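Local atomic coordinates of sialidase B (Streptococcus pneumoniae serotype 4, PDB entry 4XJW), a protein that cleaves terminal sialic acids from oligosaccharides, glycoproteins and glycolipids, hydrolysing alpha-2,3, alpha-2,6 and alpha-2,8 linkages. Residues F517-T522 with Y613-I618; T574-S579 with G583-V588. The protein carries 1 engineered substitution. All coordinates share one frame; numbering follows the deposited sequence.

In the fold
Both contacts lie in the beta-propeller part of this glycosyl hydrolase family 33 enzyme, with centres about 9 Å apart. Contact 1 joins the loop after strand 513-518 to the loop before strand 616-620. It pairs Arg519 with Tyr615, by similarity a substrate-binding residue and the nucleophile. Contact 2 falls, in sequence, between the two segments of contact 1 and is the loop end of the hairpin 569-575/584-592. The contacts touch through Tyr613, whose CG packs 3.3 Å from CA of Gly584. Tyr613 O also lies 3.5 Å from CB of Pro575. The hairpin loop carries Arg581, a second probable substrate-binding residue, whose side chain is about 3 Å from that of Arg519 at their nearest atoms.

Contact 1 of 2, residues F517-T522 with Y613-I618; sequences FFRTTT and YAYSAI
Arg519 and Tyr615 make this contact alone, through the ends of two buried side chains. The backbones stay well apart, with 11.2 Å between CA of Arg519 and CA of Tyr615. Arg519 bridges the gap because its CG is anti to the backbone N (chi1 171°) and the chain then runs extended to NE. Its NH1 comes within 3.0 Å of Tyr615 OH. The hydroxyl sits at the edge of the guanidinium, in its plane, and the guanidinium and ring planes are nearly perpendicular, 87° apart. The N-H points poorly at the oxygen, with an angle of 120°, and this hydrogen bond is weak.

Glu503, a predicted active-site residue, provides the stronger partner for both groups. Its OE2 forms a salt bridge with Arg519 NH1, and its OE1 hydrogen-bonds Tyr615 OH. Arg519 NE is held by the carbonyl of Tyr551, which helps to fix the guanidinium. A dimethyl sulfoxide molecule lies close to the Tyr615 side chain.

By similarity Arg519 binds substrate and Tyr615 is the nucleophile. A tyrosine hydroxyl beside a glutamate and an arginine is characteristic of the sialidase active site. Glu503 probably orients the Tyr615 hydroxyl and, through its salt bridge, helps keep the substrate-binding arginine in place beside it.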
loop_
_atom_site.group_PDB
_atom_site.type_symbol
_atom_site.label_atom_id
_atom_site.label_comp_id
_atom_site.label_asym_id
_atom_site.label_seq_id
_atom_site.Cartn_x
_atom_site.Cartn_y
_atom_site.Cartn_z
ATOM N N PHE A 517 20.271 4.530 2.960
ATOM C CA PHE A 517 19.829 4.975 1.639
ATOM C C PHE A 517 18.534 5.742 1.806
ATOM O O PHE A 517 17.637 5.304 2.530
ATOM C CB PHE A 517 19.619 3.779 0.705
ATOM C CG PHE A 517 20.851 2.937 0.524
ATOM C CD1 PHE A 517 21.821 3.284 -0.410
ATOM C CD2 PHE A 517 21.052 1.816 1.304
ATOM C CE1 PHE A 517 22.952 2.518 -0.579
ATOM C CE2 PHE A 517 22.194 1.040 1.148
ATOM C CZ PHE A 517 23.146 1.392 0.210
ATOM N N PHE A 518 18.419 6.900 1.161
ATOM C CA PHE A 518 17.205 7.688 1.342
ATOM C C PHE A 518 16.715 8.464 0.134
ATOM O O PHE A 518 17.475 8.813 -0.765
ATOM C CB PHE A 518 17.281 8.589 2.588
ATOM C CG PHE A 518 18.348 9.664 2.526
ATOM C CD1 PHE A 518 19.683 9.346 2.725
ATOM C CD2 PHE A 518 17.996 10.987 2.300
ATOM C CE1 PHE A 518 20.662 10.337 2.691
ATOM C CE2 PHE A 518 18.958 11.978 2.273
ATOM C CZ PHE A 518 20.296 11.650 2.468
ATOM N N ARG A 519 15.412 8.690 0.143
ATOM C CA ARG A 519 14.697 9.424 -0.885
ATOM C C ARG A 519 15.027 10.910 -0.791
ATOM O O ARG A 519 15.182 11.442 0.312
ATOM C CB ARG A 519 13.200 9.186 -0.645
ATOM C CG ARG A 519 12.247 10.015 -1.476
ATOM C CD ARG A 519 10.823 9.687 -1.045
ATOM N NE ARG A 519 9.867 10.628 -1.614
ATOM C CZ ARG A 519 8.561 10.578 -1.399
ATOM N NH1 ARG A 519 8.056 9.625 -0.631
ATOM N NH2 ARG A 519 7.763 11.477 -1.959
ATOM N N THR A 520 15.121 11.575 -1.950
ATOM C CA THR A 520 15.420 13.009 -2.021
ATOM C C THR A 520 14.498 13.723 -3.006
ATOM O O THR A 520 13.526 13.154 -3.504
ATOM C CB THR A 520 16.871 13.302 -2.464
ATOM O OG1 THR A 520 17.038 12.985 -3.853
ATOM C CG2 THR A 520 17.869 12.512 -1.628
ATOM N N THR A 521 14.843 14.972 -3.315
ATOM C CA THR A 521 14.077 15.779 -4.264
ATOM C C THR A 521 14.875 16.003 -5.544
ATOM O O THR A 521 14.483 16.795 -6.399
ATOM C CB THR A 521 13.700 17.136 -3.654
ATOM O OG1 THR A 521 14.870 17.754 -3.100
ATOM C CG2 THR A 521 12.645 16.972 -2.573
ATOM N N THR A 522 15.995 15.299 -5.667
ATOM C CA THR A 522 16.952 15.504 -6.757
ATOM C C THR A 522 16.795 14.542 -7.931
ATOM O O THR A 522 17.481 14.690 -8.941
ATOM C CB THR A 522 18.411 15.355 -6.260
ATOM O OG1 THR A 522 18.703 13.968 -6.032
ATOM C CG2 THR A 522 18.633 16.130 -4.983
ATOM N N TYR A 613 4.960 0.641 -9.719
ATOM C CA TYR A 613 5.750 0.132 -8.605
ATOM C C TYR A 613 6.067 1.298 -7.695
ATOM O O TYR A 613 6.733 2.246 -8.112
ATOM C CB TYR A 613 7.050 -0.486 -9.125
ATOM C CG TYR A 613 7.822 -1.303 -8.103
ATOM C CD1 TYR A 613 8.741 -0.716 -7.228
ATOM C CD2 TYR A 613 7.657 -2.676 -8.042
ATOM C CE1 TYR A 613 9.471 -1.504 -6.298
ATOM C CE2 TYR A 613 8.363 -3.462 -7.139
ATOM C CZ TYR A 613 9.258 -2.873 -6.267
ATOM O OH TYR A 613 9.930 -3.704 -5.393
ATOM N N ALA A 614 5.571 1.262 -6.463
ATOM C CA ALA A 614 5.727 2.399 -5.571
ATOM C C ALA A 614 6.485 2.022 -4.304
ATOM O O ALA A 614 7.637 1.619 -4.395
ATOM C CB ALA A 614 4.370 3.078 -5.285
ATOM N N TYR A 615 5.871 2.163 -3.134
ATOM C CA TYR A 615 6.557 1.782 -1.911
ATOM C C TYR A 615 6.746 0.269 -1.875
ATOM O O TYR A 615 5.959 -0.496 -2.459
ATOM C CB TYR A 615 5.812 2.237 -0.653
ATOM C CG TYR A 615 5.929 3.701 -0.313
ATOM C CD1 TYR A 615 5.943 4.678 -1.302
ATOM C CD2 TYR A 615 5.976 4.118 1.008
ATOM C CE1 TYR A 615 6.022 6.026 -0.970
ATOM C CE2 TYR A 615 6.055 5.455 1.340
ATOM C CZ TYR A 615 6.058 6.401 0.348
ATOM O OH TYR A 615 6.125 7.743 0.674
ATOM N N SER A 616 7.800 -0.152 -1.192
ATOM C CA SER A 616 8.166 -1.551 -1.204
ATOM C C SER A 616 8.855 -1.997 0.065
ATOM O O SER A 616 9.417 -1.209 0.829
ATOM C CB SER A 616 9.050 -1.843 -2.415
ATOM O OG SER A 616 10.328 -1.241 -2.247
ATOM N N ALA A 617 8.796 -3.310 0.272
ATOM C CA ALA A 617 9.451 -3.966 1.386
ATOM C C ALA A 617 10.219 -5.165 0.848
ATOM O O ALA A 617 9.685 -5.954 0.047
ATOM C CB ALA A 617 8.405 -4.397 2.411
ATOM N N ILE A 618 11.474 -5.307 1.276
ATOM C CA ILE A 618 12.240 -6.498 0.929
ATOM C C ILE A 618 12.879 -7.159 2.141
ATOM O O ILE A 618 13.311 -6.495 3.085
ATOM C CB ILE A 618 13.309 -6.223 -0.156
ATOM C CG1 ILE A 618 14.285 -5.124 0.279
ATOM C CG2 ILE A 618 12.641 -5.892 -1.505
ATOM C CD1 ILE A 618 15.459 -4.985 -0.691
#

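Contact 2 of 2, residues T574-S579 with G583-V588; sequences TPNSRS and GGQLVV
Gln585 OE1 is gripped by two groups: Asn576 ND2, at 2.9 Å, and His603 ND1 on the adjoining strand 597-605. The bond from Asn576 is almost straight, with an N-H...O angle of 177°. OE1 lies in the amide plane of Asn576, whereas ND2 stands above the carbonyl plane of Gln585. The two amide planes are steeply inclined, 79° apart. With chi1 of -169°, CG of Asn576 turns away from the backbone N and the amide reaches across to Gln585. CB of Asn576 also packs 3.6 Å from CD of Gln585. The other end of the amide, Asn576 OD1, accepts from the backbone N of Gln547.

Next to this pair the backbones are joined as antiparallel strands. Thr574 and Gln585 form a hydrogen-bonded pair, with Gln585 N to Thr574 O at 2.9 Å and Thr574 N to Gln585 O at 3.2 Å. Pro575 and Gly584 follow as a non-hydrogen-bonded pair, their CA atoms only 4.1 Å apart. Asn576 N then reaches Gly583 O at 2.9 Å. Gly583 has a positive phi where the loop returns to the strand.

This is the loop end of a beta hairpin whose strands, 569-575 and 584-592, are the middle two of a four-stranded antiparallel propeller blade.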
loop_
_atom_site.group_PDB
_atom_site.type_symbol
_atom_site.label_atom_id
_atom_site.label_comp_id
_atom_site.label_asym_id
_atom_site.label_seq_id
_atom_site.Cartn_x
_atom_site.Cartn_y
_atom_site.Cartn_z
ATOM N N THR A 574 13.226 -0.299 -5.541
ATOM C CA THR A 574 12.778 1.054 -5.863
ATOM C C THR A 574 12.221 1.063 -7.268
ATOM O O THR A 574 12.633 0.253 -8.096
ATOM C CB THR A 574 13.971 2.051 -5.795
ATOM O OG1 THR A 574 13.557 3.352 -6.244
ATOM C CG2 THR A 574 15.127 1.569 -6.654
ATOM N N PRO A 575 11.294 1.994 -7.559
ATOM C CA PRO A 575 11.044 2.300 -8.969
ATOM C C PRO A 575 12.331 2.850 -9.591
ATOM O O PRO A 575 13.114 3.537 -8.923
ATOM C CB PRO A 575 9.985 3.404 -8.897
ATOM C CG PRO A 575 10.196 4.042 -7.543
ATOM C CD PRO A 575 10.509 2.853 -6.660
ATOM N N ASN A 576 12.554 2.548 -10.859
ATOM C CA ASN A 576 13.671 3.166 -11.576
ATOM C C ASN A 576 13.094 3.899 -12.761
ATOM O O ASN A 576 12.965 3.338 -13.855
ATOM C CB ASN A 576 14.672 2.102 -12.036
ATOM C CG ASN A 576 15.975 2.702 -12.541
ATOM O OD1 ASN A 576 16.062 3.899 -12.812
ATOM N ND2 ASN A 576 16.995 1.864 -12.675
ATOM N N SER A 577 12.709 5.148 -12.520
ATOM C CA SER A 577 11.996 5.952 -13.518
ATOM C C SER A 577 12.104 7.416 -13.147
ATOM O O SER A 577 11.984 7.766 -11.976
ATOM C CB SER A 577 10.512 5.551 -13.571
ATOM O OG SER A 577 9.773 6.452 -14.395
ATOM N N ARG A 578 12.332 8.278 -14.140
ATOM C CA ARG A 578 12.334 9.725 -13.912
ATOM C C ARG A 578 10.928 10.301 -13.998
ATOM O O ARG A 578 10.707 11.471 -13.681
ATOM C CB ARG A 578 13.205 10.443 -14.946
ATOM C CG ARG A 578 14.672 10.125 -14.878
ATOM C CD ARG A 578 15.431 10.859 -15.974
ATOM N NE ARG A 578 16.707 11.371 -15.489
ATOM C CZ ARG A 578 17.602 11.982 -16.254
ATOM N NH1 ARG A 578 17.364 12.152 -17.547
ATOM N NH2 ARG A 578 18.737 12.420 -15.726
ATOM N N SER A 579 9.984 9.463 -14.419
ATOM C CA SER A 579 8.659 9.912 -14.845
ATOM C C SER A 579 7.543 9.658 -13.832
ATOM O O SER A 579 6.715 10.530 -13.581
ATOM C CB SER A 579 8.309 9.243 -16.174
ATOM O OG SER A 579 7.059 9.684 -16.653
ATOM N N GLY A 583 8.241 0.871 -13.217
ATOM C CA GLY A 583 9.533 0.309 -13.574
ATOM C C GLY A 583 10.300 -0.176 -12.358
ATOM O O GLY A 583 11.475 0.155 -12.157
ATOM N N GLY A 584 9.628 -0.973 -11.537
ATOM C CA GLY A 584 10.228 -1.449 -10.299
ATOM C C GLY A 584 11.417 -2.349 -10.533
ATOM O O GLY A 584 11.416 -3.156 -11.463
ATOM N N GLN A 585 12.448 -2.170 -9.714
ATOM C CA GLN A 585 13.653 -2.988 -9.836
ATOM C C GLN A 585 14.184 -3.431 -8.488
ATOM O O GLN A 585 14.000 -2.754 -7.480
ATOM C CB GLN A 585 14.767 -2.215 -10.552
ATOM C CG GLN A 585 14.472 -1.892 -12.003
ATOM C CD GLN A 585 15.665 -1.285 -12.721
ATOM O OE1 GLN A 585 16.675 -0.938 -12.100
ATOM N NE2 GLN A 585 15.545 -1.134 -14.038
ATOM N N LEU A 586 14.857 -4.572 -8.490
ATOM C CA LEU A 586 15.801 -4.875 -7.432
ATOM C C LEU A 586 17.171 -4.600 -8.015
ATOM O O LEU A 586 17.472 -5.031 -9.135
ATOM C CB LEU A 586 15.732 -6.333 -7.002
ATOM C CG LEU A 586 14.412 -6.845 -6.460
ATOM C CD1 LEU A 586 14.649 -8.216 -5.854
ATOM C CD2 LEU A 586 13.834 -5.909 -5.422
ATOM N N VAL A 587 18.000 -3.882 -7.269
ATOM C CA VAL A 587 19.340 -3.557 -7.748
ATOM C C VAL A 587 20.342 -4.188 -6.791
ATOM O O VAL A 587 20.326 -3.901 -5.595
ATOM C CB VAL A 587 19.549 -2.034 -7.858
ATOM C CG1 VAL A 587 20.896 -1.731 -8.496
ATOM C CG2 VAL A 587 18.415 -1.381 -8.680
ATOM N N VAL A 588 21.200 -5.068 -7.316
ATOM C CA VAL A 588 22.192 -5.750 -6.493
ATOM C C VAL A 588 23.537 -5.034 -6.579
ATOM O O VAL A 588 24.071 -4.849 -7.673
ATOM C CB VAL A 588 22.374 -7.212 -6.935
ATOM C CG1 VAL A 588 23.401 -7.909 -6.055
ATOM C CG2 VAL A 588 21.046 -7.969 -6.905
#